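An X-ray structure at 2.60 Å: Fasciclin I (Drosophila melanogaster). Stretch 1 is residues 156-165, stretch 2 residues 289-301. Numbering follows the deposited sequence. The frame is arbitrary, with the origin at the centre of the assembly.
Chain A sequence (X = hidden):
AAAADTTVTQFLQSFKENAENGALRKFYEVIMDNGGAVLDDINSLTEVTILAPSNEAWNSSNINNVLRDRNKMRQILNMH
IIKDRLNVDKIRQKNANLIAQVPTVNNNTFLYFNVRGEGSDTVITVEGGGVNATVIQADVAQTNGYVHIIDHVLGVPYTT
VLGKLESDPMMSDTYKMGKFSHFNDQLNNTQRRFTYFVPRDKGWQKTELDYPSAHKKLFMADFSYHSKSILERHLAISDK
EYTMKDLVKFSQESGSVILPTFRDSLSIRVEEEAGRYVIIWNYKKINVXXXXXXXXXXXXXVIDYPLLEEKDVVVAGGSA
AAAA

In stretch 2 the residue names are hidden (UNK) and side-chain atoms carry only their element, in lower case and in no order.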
# COMPACT_ATOMS: atom_id res chain seq x y z
N VAL A 156 -5.11 8.46 3.24
CA VAL A 156 -4.85 9.14 4.52
C VAL A 156 -4.62 8.04 5.57
O VAL A 156 -5.54 7.63 6.28
CB VAL A 156 -6.05 10.01 4.95
CG1 VAL A 156 -5.76 10.66 6.30
CG2 VAL A 156 -6.32 11.08 3.90
N PRO A 157 -3.36 7.58 5.70
CA PRO A 157 -3.00 6.53 6.65
C PRO A 157 -3.46 6.77 8.07
O PRO A 157 -3.38 7.89 8.58
CB PRO A 157 -1.48 6.48 6.55
CG PRO A 157 -1.20 6.99 5.17
CD PRO A 157 -2.16 8.14 5.06
N TYR A 158 -3.94 5.71 8.71
CA TYR A 158 -4.37 5.81 10.09
C TYR A 158 -3.61 4.76 10.90
O TYR A 158 -4.04 4.34 11.97
CB TYR A 158 -5.89 5.62 10.23
CG TYR A 158 -6.43 4.28 9.77
CD1 TYR A 158 -6.49 3.19 10.64
CD2 TYR A 158 -6.89 4.10 8.45
CE1 TYR A 158 -7.00 1.96 10.22
CE2 TYR A 158 -7.39 2.87 8.02
CZ TYR A 158 -7.44 1.81 8.91
OH TYR A 158 -7.93 0.59 8.49
N THR A 159 -2.48 4.32 10.35
CA THR A 159 -1.65 3.33 11.01
C THR A 159 -0.17 3.59 10.75
O THR A 159 0.21 4.15 9.72
CB THR A 159 -1.95 1.90 10.52
OG1 THR A 159 -1.70 1.80 9.11
CG2 THR A 159 -3.39 1.54 10.82
N THR A 160 0.65 3.20 11.72
CA THR A 160 2.10 3.35 11.60
C THR A 160 2.56 2.14 10.78
O THR A 160 1.77 1.23 10.50
CB THR A 160 2.79 3.25 12.97
OG1 THR A 160 2.56 1.95 13.53
CG2 THR A 160 2.25 4.29 13.93
N VAL A 161 3.83 2.14 10.40
CA VAL A 161 4.39 1.03 9.66
C VAL A 161 4.03 -0.27 10.39
O VAL A 161 3.52 -1.22 9.78
CB VAL A 161 5.93 1.17 9.59
CG1 VAL A 161 6.55 -0.10 9.03
CG2 VAL A 161 6.29 2.36 8.73
N LEU A 162 4.28 -0.31 11.70
CA LEU A 162 3.95 -1.48 12.52
C LEU A 162 2.46 -1.81 12.48
O LEU A 162 2.07 -2.97 12.34
CB LEU A 162 4.36 -1.26 13.98
CG LEU A 162 3.93 -2.37 14.95
CD1 LEU A 162 4.70 -3.65 14.60
CD2 LEU A 162 4.21 -1.98 16.40
N GLY A 163 1.63 -0.77 12.60
CA GLY A 163 0.20 -0.98 12.60
C GLY A 163 -0.25 -1.65 11.32
O GLY A 163 -1.14 -2.50 11.33
N LYS A 164 0.40 -1.26 10.23
CA LYS A 164 0.11 -1.79 8.91
C LYS A 164 0.56 -3.23 8.82
O LYS A 164 -0.19 -4.10 8.38
CB LYS A 164 0.86 -0.97 7.85
CG LYS A 164 0.02 -0.57 6.65
CD LYS A 164 -0.58 -1.76 5.94
CE LYS A 164 -1.58 -1.33 4.89
NZ LYS A 164 -2.75 -0.66 5.49
N LEU A 165 1.80 -3.49 9.25
CA LEU A 165 2.36 -4.84 9.22
C LEU A 165 1.52 -5.88 9.93
O LEU A 165 1.49 -7.04 9.51
CB LEU A 165 3.76 -4.87 9.82
CG LEU A 165 4.94 -4.35 9.01
CD1 LEU A 165 6.14 -4.27 9.95
CD2 LEU A 165 5.23 -5.26 7.82
N UNK A 289 5.84 -4.77 -5.95
CA UNK A 289 4.43 -5.13 -6.11
C UNK A 289 3.44 -4.05 -5.66
O UNK A 289 2.49 -3.75 -6.37
c UNK A 289 0.56 -7.53 -4.69
c UNK A 289 0.14 -7.90 -5.97
c UNK A 289 1.01 -7.81 -7.04
o UNK A 289 -1.14 -8.35 -6.16
c UNK A 289 2.31 -7.34 -6.84
c UNK A 289 1.87 -7.06 -4.50
c UNK A 289 4.15 -6.44 -5.37
c UNK A 289 2.76 -6.96 -5.57
N UNK A 290 3.65 -3.49 -4.48
CA UNK A 290 2.78 -2.41 -4.00
C UNK A 290 3.70 -1.28 -3.58
O UNK A 290 4.33 -1.32 -2.52
c UNK A 290 -0.33 -3.58 0.41
c UNK A 290 0.72 -3.69 -3.13
c UNK A 290 1.95 -2.86 -2.79
n UNK A 290 -0.20 -3.31 -0.88
n UNK A 290 -0.67 -2.62 1.26
c UNK A 290 0.15 -4.31 -1.88
n UNK A 290 -0.13 -4.83 0.85
N UNK A 291 3.84 -0.27 -4.44
CA UNK A 291 4.71 0.85 -4.08
C UNK A 291 3.97 1.88 -3.26
O UNK A 291 2.74 2.00 -3.31
c UNK A 291 3.45 -0.19 -5.86
c UNK A 291 5.09 1.41 -5.43
c UNK A 291 3.81 1.25 -6.20
N UNK A 292 4.73 2.64 -2.48
CA UNK A 292 4.16 3.72 -1.72
C UNK A 292 2.98 3.42 -0.81
O UNK A 292 1.97 4.11 -0.87
c UNK A 292 4.92 5.14 -3.68
c UNK A 292 3.79 4.83 -2.70
o UNK A 292 4.68 5.21 -4.91
o UNK A 292 6.06 5.30 -3.21
N UNK A 293 3.09 2.40 0.03
CA UNK A 293 2.00 2.10 0.95
C UNK A 293 2.27 3.03 2.14
O UNK A 293 2.92 2.65 3.10
c UNK A 293 0.96 0.34 2.44
c UNK A 293 2.04 0.62 1.39
c UNK A 293 1.83 -0.29 0.17
N UNK A 294 1.77 4.26 2.04
CA UNK A 294 2.00 5.26 3.07
C UNK A 294 1.53 4.93 4.47
O UNK A 294 0.51 4.27 4.66
c UNK A 294 1.47 8.62 1.25
o UNK A 294 1.58 8.92 0.04
c UNK A 294 2.23 7.41 1.75
o UNK A 294 0.77 9.26 2.08
c UNK A 294 1.37 6.59 2.66
N UNK A 295 2.28 5.42 5.45
CA UNK A 295 1.95 5.22 6.86
C UNK A 295 2.09 6.55 7.60
O UNK A 295 2.49 7.55 7.01
c UNK A 295 2.87 4.19 7.48
s UNK A 295 2.69 2.53 6.78
N UNK A 296 1.79 6.55 8.90
CA UNK A 296 1.87 7.77 9.68
C UNK A 296 3.30 8.15 10.05
O UNK A 296 3.60 9.33 10.23
c UNK A 296 -0.46 7.48 10.59
c UNK A 296 1.02 7.66 10.96
o UNK A 296 1.44 6.52 11.72
N UNK A 297 4.17 7.15 10.14
CA UNK A 297 5.57 7.39 10.48
C UNK A 297 6.48 6.84 9.40
O UNK A 297 7.58 6.37 9.70
c UNK A 297 5.89 6.72 11.81
o UNK A 297 4.97 4.73 10.88
n UNK A 297 6.26 4.51 12.71
c UNK A 297 5.67 5.23 11.76
N UNK A 298 6.04 6.88 8.15
CA UNK A 298 6.88 6.36 7.10
C UNK A 298 6.13 5.81 5.91
O UNK A 298 4.96 6.11 5.71
N UNK A 299 6.81 4.99 5.12
CA UNK A 299 6.20 4.41 3.94
C UNK A 299 6.70 2.98 3.78
O UNK A 299 7.83 2.67 4.13
c UNK A 299 8.06 5.01 2.36
c UNK A 299 5.98 5.65 0.26
c UNK A 299 5.76 4.78 1.47
c UNK A 299 6.59 5.23 2.68
N UNK A 300 5.84 2.13 3.24
CA UNK A 300 6.19 0.73 3.01
C UNK A 300 6.11 0.40 1.52
O UNK A 300 5.18 0.82 0.84
c UNK A 300 5.20 -0.20 3.72
c UNK A 300 4.56 -1.13 6.01
c UNK A 300 5.52 -0.23 5.22
c UNK A 300 5.24 -1.59 3.09
N UNK A 301 7.08 -0.35 1.01
CA UNK A 301 7.06 -0.75 -0.40
C UNK A 301 7.04 -2.27 -0.45
O UNK A 301 8.03 -2.93 -0.08
n UNK A 301 9.09 3.32 -0.71
c UNK A 301 9.38 2.01 -0.42
c UNK A 301 8.47 1.25 -1.08
c UNK A 301 8.03 3.37 -1.51
n UNK A 301 7.64 2.13 -1.75
c UNK A 301 8.29 -0.24 -1.14
O HOH W 1 -0.49 2.78 6.53

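Position 289 carries one carbon leading to a six-carbon ring that bears an oxygen. This is tyrosine, Y289, and its side chain is out of reach of stretch 1. At 290, three carbons and a nitrogen lead to a carbon carrying two more nitrogens, the guanidinium of arginine. R290 NH2 lies 4.0 Å from K164 CE, near the guanidinium plane at its edge; both guanidinium end nitrogens are satisfied elsewhere in the structure.

At 291, three carbons close a ring onto the backbone nitrogen: P291, out of reach of stretch 1. Position 292 has two carbons, the second carrying two oxygens, so it is aspartate. D292 also stands clear, and its backbone is held from within the stretch, by a hydrogen bond from its N to a ring nitrogen of residue 301.

Position 293 has three carbons, forked at the first: V293. Its CG1 meets K164 CE at 3.9 Å, a compact branched residue packing against the aliphatic part of the lysine. Residue 294 has three carbons, the third ending in two oxygens, which is glutamate. E294 contributes its stem and backbone: P157 CG lies 3.6 Å from E294 CB and 3.3 Å from E294 O. That carbonyl also accepts a 2.6 Å hydrogen bond to E294 O from water 1, which in turn sits 3.0 Å from T159 OG1.

One carbon and one sulfur at 295 identify cysteine. C295 is small enough for a buried site close to the helix start: CB is 3.5 Å from T159 O, and SG is 3.7 Å from V161 CA. Position 296 has a carbon carrying one oxygen and one carbon, hence threonine. T296 N donates to T159 O at 3.0 Å, while T296 OG1 gives the same T159 O a weak bond of 3.3 Å. Its methyl, CG2, approaches P157 O at 3.6 Å, so both arms of the fork find neighbours.

At 297, two carbons end in one oxygen and one nitrogen: asparagine. The two outer atoms differ in role. N297 OD1 accepts from V161 N at 2.9 Å, and N297 ND2 is bonded elsewhere in the structure. Position 298 has no side-chain atoms and is glycine. With phi/psi of 151/-161, G298 could not hold a CB without jamming it against the preceding carbonyl oxygen.

Four carbons forked at the first, one arm two carbons long, mark 299 as isoleucine; I299 points away from stretch 1. The same pattern at 300 points toward it: I300 CD1 reaches V161 CG1 at 3.8 Å and lies 4.4 Å from L165 CG. At 301, a five-membered ring with two nitrogens is histidine. H301 ND1 accepts the D292 N bond at 3.0 Å.

The contact therefore works in two parts. Around the turn, T296 and N297 satisfy polar groups of T159 and V161, just where T160 OG1 caps the helix by accepting from G163 N at 3.0 Å. Beside it, C295 and I300 pack against the helix.

Stretch 2, residues 289-301: YRPDVECTNGIIH
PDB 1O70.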